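Local coordinates for prenyltransference for protein (Lavandula lanata, PDB 5HC8), which probably catalyses the head-to-middle condensation of two dimethylallyl diphosphate molecules into lavandulyl diphosphate, as a member of the undecaprenyl diphosphate synthase (cis-prenyltransferase) family, at residues 88-93 and 119-124; 49-54 and 95-100; 12-16 and 185-189. All coordinates share one frame; numbering follows the deposited sequence.

Overall arrangement
Along the chain the outermost segments, 12-16 and 185-189, form contact 3, which closes a long loop holding the other two. Within that loop, contacts 1 and 2 interlace, their segments coming in the order 49-54, 88-93, 95-100 and 119-124. Both use helix 91-97, and their centres lie about 15 Å apart; contact 3 is about 17 Å from contact 2 and 24 Å from contact 1, centre to centre. Contact 3 joins two neighbouring strands of the parallel sheet where they begin, whereas contacts 1 and 2 tie helices 34-54, 74-89, 91-97 and 115-128 together alongside it. All belong to the framework, with side chains of each about 12 to 14 Å from a bound substrate-like ligand.

Contact 1 of 3, residues 88-93 and 119-124; sequences LRSDVK and DAISYA
Leu88 and Ala120 bring two helical segments close together: their CA atoms are 6.2 Å apart, a spacing that the small side chain of alanine allows. The tight part is apolar. Leu88 reaches over Ala120 with one methyl branch, and its CD1 stands 3.5 Å from Ile121 CG1, the two chains meeting at an angle rather than side by side. CG of Leu88 is anti to the carbonyl carbon (chi1 -69°), and the extended chi2 carries CD1 onward to the 119-124 helix. Four residues on, in helix 91-97, Val92 repeats the theme on a smaller scale, its CG1 lying 3.8 Å from Ala124 CB. Alanine at positions 120 and 124 thus presents a low ridge against which larger branched residues can settle. The packing has a polar cost, because it buries Leu88 O, which has no hydrogen-bonding partner in the model.

The other side is looser and faces solvent. Arg89 bends at chi3 and brings NH1 to 3.4 Å from Ala120 CA, so that the helix backbone meets the guanidinium at its edge, near its plane; the low alanine leaves room for this approach. Lys93 lays its aliphatic stem across the end of Tyr123, using its CD and CE carbons, with CE 3.3 Å from the phenolic OH. Arg89, Lys93 and Tyr123 also touch a crystal neighbour, so their exact poses may partly reflect lattice packing.

Beneath the apolar side runs strand 103-107, an outermost strand of the parallel sheet. Leu88, Val92 and Ala124 all rest on its Phe104, and Ile121 rests on Ala106, so helix 115-128 and the junction of helices 74-89 and 91-97 share the same strand as their floor.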
loop_
_atom_site.group_PDB
_atom_site.type_symbol
_atom_site.label_atom_id
_atom_site.label_comp_id
_atom_site.label_asym_id
_atom_site.label_seq_id
_atom_site.Cartn_x
_atom_site.Cartn_y
_atom_site.Cartn_z
ATOM N N LEU A 88 -8.179 15.002 -22.886
ATOM C CA LEU A 88 -6.872 14.983 -23.507
ATOM C C LEU A 88 -6.833 15.876 -24.761
ATOM O O LEU A 88 -5.810 16.522 -25.077
ATOM C CB LEU A 88 -6.496 13.522 -23.916
ATOM C CG LEU A 88 -6.208 12.537 -22.780
ATOM C CD1 LEU A 88 -5.921 11.126 -23.299
ATOM C CD2 LEU A 88 -5.022 13.003 -21.949
ATOM N N ARG A 89 -7.957 15.906 -25.461
ATOM C CA ARG A 89 -8.064 16.743 -26.643
ATOM C C ARG A 89 -8.223 18.259 -26.375
ATOM O O ARG A 89 -7.613 19.045 -27.087
ATOM C CB ARG A 89 -9.094 16.148 -27.621
ATOM C CG ARG A 89 -8.439 15.007 -28.363
ATOM C CD ARG A 89 -9.322 14.297 -29.373
ATOM N NE ARG A 89 -8.710 14.222 -30.700
ATOM C CZ ARG A 89 -7.511 13.695 -31.016
ATOM N NH1 ARG A 89 -6.715 13.155 -30.104
ATOM N NH2 ARG A 89 -7.086 13.720 -32.287
ATOM N N SER A 90 -8.971 18.660 -25.350
ATOM C CA SER A 90 -9.129 20.051 -25.011
ATOM C C SER A 90 -8.240 20.494 -23.837
ATOM O O SER A 90 -7.243 21.175 -24.022
ATOM C CB SER A 90 -10.587 20.344 -24.679
ATOM O OG SER A 90 -10.998 19.494 -23.637
ATOM N N ASP A 91 -8.653 20.099 -22.630
ATOM C CA ASP A 91 -8.036 20.555 -21.380
ATOM C C ASP A 91 -6.553 20.291 -21.366
ATOM O O ASP A 91 -5.772 21.169 -21.037
ATOM C CB ASP A 91 -8.699 19.858 -20.194
ATOM C CG ASP A 91 -10.123 20.262 -20.029
ATOM O OD1 ASP A 91 -10.561 21.164 -20.792
ATOM O OD2 ASP A 91 -10.805 19.728 -19.126
ATOM N N VAL A 92 -6.141 19.090 -21.722
ATOM C CA VAL A 92 -4.734 18.810 -21.659
ATOM C C VAL A 92 -3.946 19.565 -22.713
ATOM O O VAL A 92 -2.815 20.007 -22.445
ATOM C CB VAL A 92 -4.409 17.318 -21.767
ATOM C CG1 VAL A 92 -2.923 17.109 -21.907
ATOM C CG2 VAL A 92 -4.896 16.619 -20.525
ATOM N N LYS A 93 -4.532 19.702 -23.897
ATOM C CA LYS A 93 -3.881 20.499 -24.952
ATOM C C LYS A 93 -3.671 21.950 -24.425
ATOM O O LYS A 93 -2.575 22.519 -24.551
ATOM C CB LYS A 93 -4.728 20.457 -26.237
ATOM C CG LYS A 93 -4.454 21.599 -27.213
ATOM C CD LYS A 93 -5.323 21.487 -28.460
ATOM C CE LYS A 93 -4.704 22.255 -29.630
ATOM N NZ LYS A 93 -5.749 22.888 -30.478
ATOM N N ASP A 119 -4.594 7.176 -29.239
ATOM C CA ASP A 119 -4.126 8.200 -30.161
ATOM C C ASP A 119 -4.147 9.537 -29.471
ATOM O O ASP A 119 -3.228 10.381 -29.648
ATOM C CB ASP A 119 -5.061 8.279 -31.401
ATOM C CG ASP A 119 -4.902 7.082 -32.357
ATOM O OD1 ASP A 119 -3.855 6.374 -32.290
ATOM O OD2 ASP A 119 -5.835 6.884 -33.187
ATOM N N ALA A 120 -5.204 9.763 -28.690
ATOM C CA ALA A 120 -5.284 11.013 -27.930
ATOM C C ALA A 120 -4.146 11.190 -26.885
ATOM O O ALA A 120 -3.593 12.297 -26.699
ATOM C CB ALA A 120 -6.648 11.136 -27.286
ATOM N N ILE A 121 -3.802 10.087 -26.241
ATOM C CA ILE A 121 -2.654 9.997 -25.344
ATOM C C ILE A 121 -1.376 10.306 -26.144
ATOM O O ILE A 121 -0.643 11.207 -25.782
ATOM C CB ILE A 121 -2.564 8.579 -24.678
ATOM C CG1 ILE A 121 -3.676 8.399 -23.616
ATOM C CG2 ILE A 121 -1.217 8.352 -24.035
ATOM C CD1 ILE A 121 -3.932 6.965 -23.228
ATOM N N SER A 122 -1.133 9.577 -27.238
ATOM C CA SER A 122 0.036 9.862 -28.097
ATOM C C SER A 122 0.152 11.299 -28.481
ATOM O O SER A 122 1.232 11.871 -28.449
ATOM C CB SER A 122 -0.008 9.030 -29.386
ATOM O OG SER A 122 0.533 7.742 -29.100
ATOM N N TYR A 123 -0.965 11.907 -28.813
ATOM C CA TYR A 123 -0.935 13.287 -29.260
ATOM C C TYR A 123 -0.468 14.172 -28.112
ATOM O O TYR A 123 0.527 14.920 -28.238
ATOM C CB TYR A 123 -2.318 13.720 -29.798
ATOM C CG TYR A 123 -2.531 15.229 -29.944
ATOM C CD1 TYR A 123 -1.763 15.980 -30.848
ATOM C CD2 TYR A 123 -3.531 15.898 -29.204
ATOM C CE1 TYR A 123 -1.968 17.338 -30.993
ATOM C CE2 TYR A 123 -3.753 17.276 -29.338
ATOM C CZ TYR A 123 -2.967 18.004 -30.224
ATOM O OH TYR A 123 -3.167 19.383 -30.375
ATOM N N ALA A 124 -1.143 14.058 -26.965
ATOM C CA ALA A 124 -0.802 14.896 -25.821
ATOM C C ALA A 124 0.612 14.675 -25.290
ATOM O O ALA A 124 1.234 15.592 -24.769
ATOM C CB ALA A 124 -1.845 14.761 -24.694
#

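Contact 2 of 3, residues 49-54 and 95-100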
loop_
_atom_site.group_PDB
_atom_site.type_symbol
_atom_site.label_atom_id
_atom_site.label_comp_id
_atom_site.label_asym_id
_atom_site.label_seq_id
_atom_site.Cartn_x
_atom_site.Cartn_y
_atom_site.Cartn_z
ATOM N N ILE A 49 -4.805 20.375 -11.658
ATOM C CA ILE A 49 -3.470 20.278 -12.232
ATOM C C ILE A 49 -2.818 21.690 -12.237
ATOM O O ILE A 49 -1.672 21.866 -11.867
ATOM C CB ILE A 49 -3.547 19.734 -13.659
ATOM C CG1 ILE A 49 -3.991 18.276 -13.641
ATOM C CG2 ILE A 49 -2.229 19.918 -14.368
ATOM C CD1 ILE A 49 -4.528 17.784 -15.009
ATOM N N SER A 50 -3.596 22.693 -12.634
ATOM C CA SER A 50 -3.127 24.108 -12.534
ATOM C C SER A 50 -2.663 24.458 -11.178
ATOM O O SER A 50 -1.596 25.044 -11.043
ATOM C CB SER A 50 -4.233 25.100 -12.781
ATOM O OG SER A 50 -4.476 25.153 -14.110
ATOM N N ARG A 51 -3.491 24.151 -10.181
ATOM C CA ARG A 51 -3.167 24.459 -8.798
ATOM C C ARG A 51 -1.876 23.764 -8.341
ATOM O O ARG A 51 -0.999 24.399 -7.749
ATOM C CB ARG A 51 -4.354 24.171 -7.913
ATOM C CG ARG A 51 -4.156 24.440 -6.441
ATOM C CD ARG A 51 -3.746 25.877 -6.076
ATOM N NE ARG A 51 -4.938 26.730 -6.189
ATOM C CZ ARG A 51 -5.031 27.915 -5.597
ATOM N NH1 ARG A 51 -4.033 28.349 -4.894
ATOM N NH2 ARG A 51 -6.110 28.635 -5.744
ATOM N N ALA A 52 -1.725 22.465 -8.661
ATOM C CA ALA A 52 -0.552 21.715 -8.248
ATOM C C ALA A 52 0.692 22.350 -8.886
ATOM O O ALA A 52 1.735 22.506 -8.229
ATOM C CB ALA A 52 -0.673 20.258 -8.680
ATOM N N SER A 53 0.561 22.780 -10.143
ATOM C CA SER A 53 1.668 23.470 -10.834
ATOM C C SER A 53 2.120 24.777 -10.140
ATOM O O SER A 53 3.309 24.960 -9.816
ATOM C CB SER A 53 1.321 23.702 -12.308
ATOM O OG SER A 53 2.348 24.425 -12.966
ATOM N N GLN A 54 1.125 25.577 -9.766
ATOM C CA GLN A 54 1.349 26.854 -9.083
ATOM C C GLN A 54 2.008 26.587 -7.783
ATOM O O GLN A 54 2.846 27.363 -7.329
ATOM C CB GLN A 54 0.040 27.549 -8.765
ATOM C CG GLN A 54 -0.766 28.084 -9.946
ATOM C CD GLN A 54 -2.156 28.571 -9.460
ATOM O OE1 GLN A 54 -2.282 29.198 -8.378
ATOM N NE2 GLN A 54 -3.206 28.226 -10.220
ATOM N N LEU A 95 -3.365 22.931 -21.188
ATOM C CA LEU A 95 -2.367 22.917 -20.148
ATOM C C LEU A 95 -0.895 22.820 -20.640
ATOM O O LEU A 95 0.011 23.459 -20.077
ATOM C CB LEU A 95 -2.662 21.744 -19.186
ATOM C CG LEU A 95 -3.932 21.903 -18.331
ATOM C CD1 LEU A 95 -4.521 20.559 -17.892
ATOM C CD2 LEU A 95 -3.539 22.764 -17.155
ATOM N N VAL A 96 -0.641 21.984 -21.632
ATOM C CA VAL A 96 0.716 21.754 -22.065
ATOM C C VAL A 96 1.196 22.926 -22.958
ATOM O O VAL A 96 2.412 23.198 -23.017
ATOM C CB VAL A 96 0.891 20.389 -22.753
ATOM C CG1 VAL A 96 0.359 19.269 -21.889
ATOM C CG2 VAL A 96 0.209 20.321 -24.096
ATOM N N THR A 97 0.246 23.613 -23.595
ATOM C CA THR A 97 0.550 24.825 -24.422
ATOM C C THR A 97 0.408 26.159 -23.690
ATOM O O THR A 97 0.737 27.203 -24.253
ATOM C CB THR A 97 -0.186 24.856 -25.792
ATOM O OG1 THR A 97 -1.602 24.992 -25.640
ATOM C CG2 THR A 97 0.108 23.580 -26.556
ATOM N N SER A 98 -0.019 26.125 -22.422
ATOM C CA SER A 98 -0.004 27.307 -21.563
ATOM C C SER A 98 1.388 27.607 -21.071
ATOM O O SER A 98 2.349 26.854 -21.302
ATOM C CB SER A 98 -0.894 27.101 -20.336
ATOM O OG SER A 98 -0.255 26.282 -19.361
ATOM N N GLN A 99 1.492 28.704 -20.341
ATOM C CA GLN A 99 2.742 29.044 -19.681
ATOM C C GLN A 99 3.059 28.090 -18.535
ATOM O O GLN A 99 4.148 28.138 -18.012
ATOM C CB GLN A 99 2.719 30.475 -19.161
ATOM C CG GLN A 99 2.742 31.514 -20.282
ATOM C CD GLN A 99 1.608 32.527 -20.156
ATOM O OE1 GLN A 99 0.468 32.273 -20.590
ATOM N NE2 GLN A 99 1.910 33.681 -19.553
ATOM N N GLN A 100 2.142 27.218 -18.134
ATOM C CA GLN A 100 2.507 26.213 -17.110
ATOM C C GLN A 100 3.402 25.143 -17.676
ATOM O O GLN A 100 4.249 24.567 -16.960
ATOM C CB GLN A 100 1.259 25.684 -16.415
ATOM C CG GLN A 100 0.604 26.829 -15.657
ATOM C CD GLN A 100 -0.507 26.394 -14.741
ATOM O OE1 GLN A 100 -1.553 25.902 -15.199
ATOM N NE2 GLN A 100 -0.309 26.603 -13.442
HETATM O O HOH W 1 4.432 23.941 -14.410
HETATM O O HOH W 2 2.622 27.398 -12.527
#
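An ST turn at Ser98, following helix 91-97, brings Gln100 to Ser50 and Ser53 on the last turns of helix 34-54. In the turn, Ser98 OG accepts from Gln100 N at 2.9 Å while donating back to Leu95 O, which it approaches from above the carbonyl plane. Serine suits this place because its short hydroxyl stays close enough to the main chain to bond both Gln100 N and Leu95 O.

Gln100 then turns its amide to the 49-54 helix. NE2 donates to Ser50 O at 3.1 Å, with an N-H...O angle of 146° and the donor tilted 17° from the carbonyl plane. That oxygen also accepts the helical bond from Gln54 N, so two donors grip it. On the other side of the amide, OE1 lies 3.2 Å from Ser50 OG, a hydroxyl that also makes a weak bond to Lys46 O. Ser53, with OG anti to its backbone N (chi1 177°), turns its hydroxyl to two waters: one donates to Gln100 O, 2.6 Å away, and the other accepts from Gln100 NE2.

On the buried side the contact becomes apolar, Leu95 CD1 meeting Ile49 CD1 at 4.0 Å. Ile49 continues onto Leu60 and Ile62 of strand 59-65.

A neutral amide suits this place: its NE2 serves a backbone carbonyl and a water at once, its OE1 is set where it could accept from a serine hydroxyl, and the waters complete the polar link without any charge.

Contact 3 of 3, residues 12-16 and 185-189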
loop_
_atom_site.group_PDB
_atom_site.type_symbol
_atom_site.label_atom_id
_atom_site.label_comp_id
_atom_site.label_asym_id
_atom_site.label_seq_id
_atom_site.Cartn_x
_atom_site.Cartn_y
_atom_site.Cartn_z
ATOM N N THR A 12 6.931 20.958 0.567
ATOM C CA THR A 12 6.080 20.811 -0.609
ATOM C C THR A 12 6.390 19.444 -1.216
ATOM O O THR A 12 7.519 19.194 -1.578
ATOM C CB THR A 12 6.417 21.850 -1.674
ATOM O OG1 THR A 12 6.059 23.140 -1.212
ATOM C CG2 THR A 12 5.632 21.579 -2.942
ATOM N N PRO A 13 5.384 18.572 -1.344
ATOM C CA PRO A 13 5.636 17.231 -1.899
ATOM C C PRO A 13 6.179 17.296 -3.348
ATOM O O PRO A 13 5.668 18.041 -4.173
ATOM C CB PRO A 13 4.250 16.566 -1.862
ATOM C CG PRO A 13 3.264 17.642 -1.557
ATOM C CD PRO A 13 3.999 18.790 -0.932
ATOM N N ASN A 14 7.114 16.444 -3.695
ATOM C CA ASN A 14 7.502 16.316 -5.067
ATOM C C ASN A 14 6.371 15.669 -5.903
ATOM O O ASN A 14 6.058 16.133 -7.016
ATOM C CB ASN A 14 8.765 15.470 -5.224
ATOM C CG ASN A 14 9.988 16.165 -4.682
ATOM O OD1 ASN A 14 10.102 17.372 -4.770
ATOM N ND2 ASN A 14 10.850 15.423 -4.058
ATOM N N HIS A 15 5.844 14.564 -5.397
ATOM C CA HIS A 15 4.835 13.781 -6.159
ATOM C C HIS A 15 3.577 13.705 -5.335
ATOM O O HIS A 15 3.612 13.224 -4.175
ATOM C CB HIS A 15 5.408 12.383 -6.440
ATOM C CG HIS A 15 4.518 11.446 -7.179
ATOM N ND1 HIS A 15 4.906 10.134 -7.455
ATOM C CD2 HIS A 15 3.269 11.581 -7.676
ATOM C CE1 HIS A 15 3.925 9.518 -8.102
ATOM N NE2 HIS A 15 2.941 10.387 -8.276
ATOM N N VAL A 16 2.468 14.185 -5.924
ATOM C CA VAL A 16 1.122 14.021 -5.316
ATOM C C VAL A 16 0.286 13.123 -6.217
ATOM O O VAL A 16 0.264 13.371 -7.455
ATOM C CB VAL A 16 0.404 15.404 -5.088
ATOM C CG1 VAL A 16 -1.031 15.214 -4.519
ATOM C CG2 VAL A 16 1.236 16.249 -4.131
ATOM N N PHE A 185 10.551 10.759 -9.595
ATOM C CA PHE A 185 9.749 10.740 -8.339
ATOM C C PHE A 185 8.645 9.670 -8.341
ATOM O O PHE A 185 7.519 10.002 -8.102
ATOM C CB PHE A 185 9.124 12.068 -8.190
ATOM C CG PHE A 185 10.129 13.220 -8.235
ATOM C CD1 PHE A 185 11.045 13.396 -7.186
ATOM C CD2 PHE A 185 10.149 14.090 -9.293
ATOM C CE1 PHE A 185 11.950 14.477 -7.187
ATOM C CE2 PHE A 185 11.072 15.161 -9.308
ATOM C CZ PHE A 185 11.958 15.344 -8.264
ATOM N N PRO A 186 9.013 8.375 -8.468
ATOM C CA PRO A 186 7.937 7.345 -8.647
ATOM C C PRO A 186 7.059 7.158 -7.417
ATOM O O PRO A 186 5.864 6.868 -7.536
ATOM C CB PRO A 186 8.712 6.057 -8.948
ATOM C CG PRO A 186 10.038 6.230 -8.265
ATOM C CD PRO A 186 10.334 7.754 -8.442
ATOM N N SER A 187 7.637 7.387 -6.268
ATOM C CA SER A 187 6.906 7.217 -5.033
ATOM C C SER A 187 6.186 8.518 -4.625
ATOM O O SER A 187 6.838 9.521 -4.300
ATOM C CB SER A 187 7.921 6.732 -4.008
ATOM O OG SER A 187 7.297 6.916 -2.747
ATOM N N PRO A 188 4.852 8.507 -4.561
ATOM C CA PRO A 188 4.198 9.711 -4.059
ATOM C C PRO A 188 4.622 10.037 -2.665
ATOM O O PRO A 188 4.808 9.145 -1.851
ATOM C CB PRO A 188 2.687 9.401 -4.125
ATOM C CG PRO A 188 2.572 8.056 -4.695
ATOM C CD PRO A 188 3.899 7.424 -4.872
ATOM N N ASP A 189 4.753 11.348 -2.396
ATOM C CA ASP A 189 4.903 11.846 -1.049
ATOM C C ASP A 189 3.545 11.870 -0.340
ATOM O O ASP A 189 3.451 11.698 0.900
ATOM C CB ASP A 189 5.499 13.260 -1.133
ATOM C CG ASP A 189 6.877 13.229 -1.734
ATOM O OD1 ASP A 189 7.756 12.654 -1.075
ATOM O OD2 ASP A 189 7.019 13.637 -2.884
HETATM O O HOH W 3 10.245 12.776 -2.365
#
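The imidazole of His15 has Pro188 over one face, with Pro188 CB 4.0 Å from the ring centroid and almost on the ring normal, a CH-pi contact; at its edge, near the ring plane, Pro186 O lies 3.3 Å from CE1. The Phe185 ring takes Asn14 CB over one face, a second CH-pi contact with the carbon 4.0 Å from the ring centroid. The Asn14 amide is inclined 36° to that ring.

These groups gather where two adjacent strands, 15-19 and 190-193, enter the six-stranded parallel sheet of the cis-prenyltransferase fold. Farther along, the same strands lead to Ile19, Ile20, Asp21 and Arg193, which line the pocket of the bound substrate analogue. Asp189 supplies two of the hydrogen bonds between the segments. Its backbone N donates to His15 O at 2.8 Å, and its carboxylate takes the place of a backbone acceptor: OD2 receives His15 N at 2.9 Å through its anti lone pair, in a nearly straight bond of 169°. An aspartate suits this spot because its short side chain can fold back to the neighbouring strand.

With CG placed anti to the backbone N (chi1 179°), the His15 ring reaches into the bend of 185-189. ND1 makes a weak, bent bond to Phe185 O, 2.7 Å away, while NE2 is hydrogen-bonded to Thr61 OG1 on strand 59-65, so both ring nitrogens are engaged. Replacing His15 by alanine would probably leave Pro188 without the ring beneath it and deprive Thr61 OG1 of its mate.

The second carboxylate oxygen, OD1 of Asp189, forms a salt bridge with Arg240 and also accepts, at 2.8 Å, from a water that in turn accepts from Asn14 ND2.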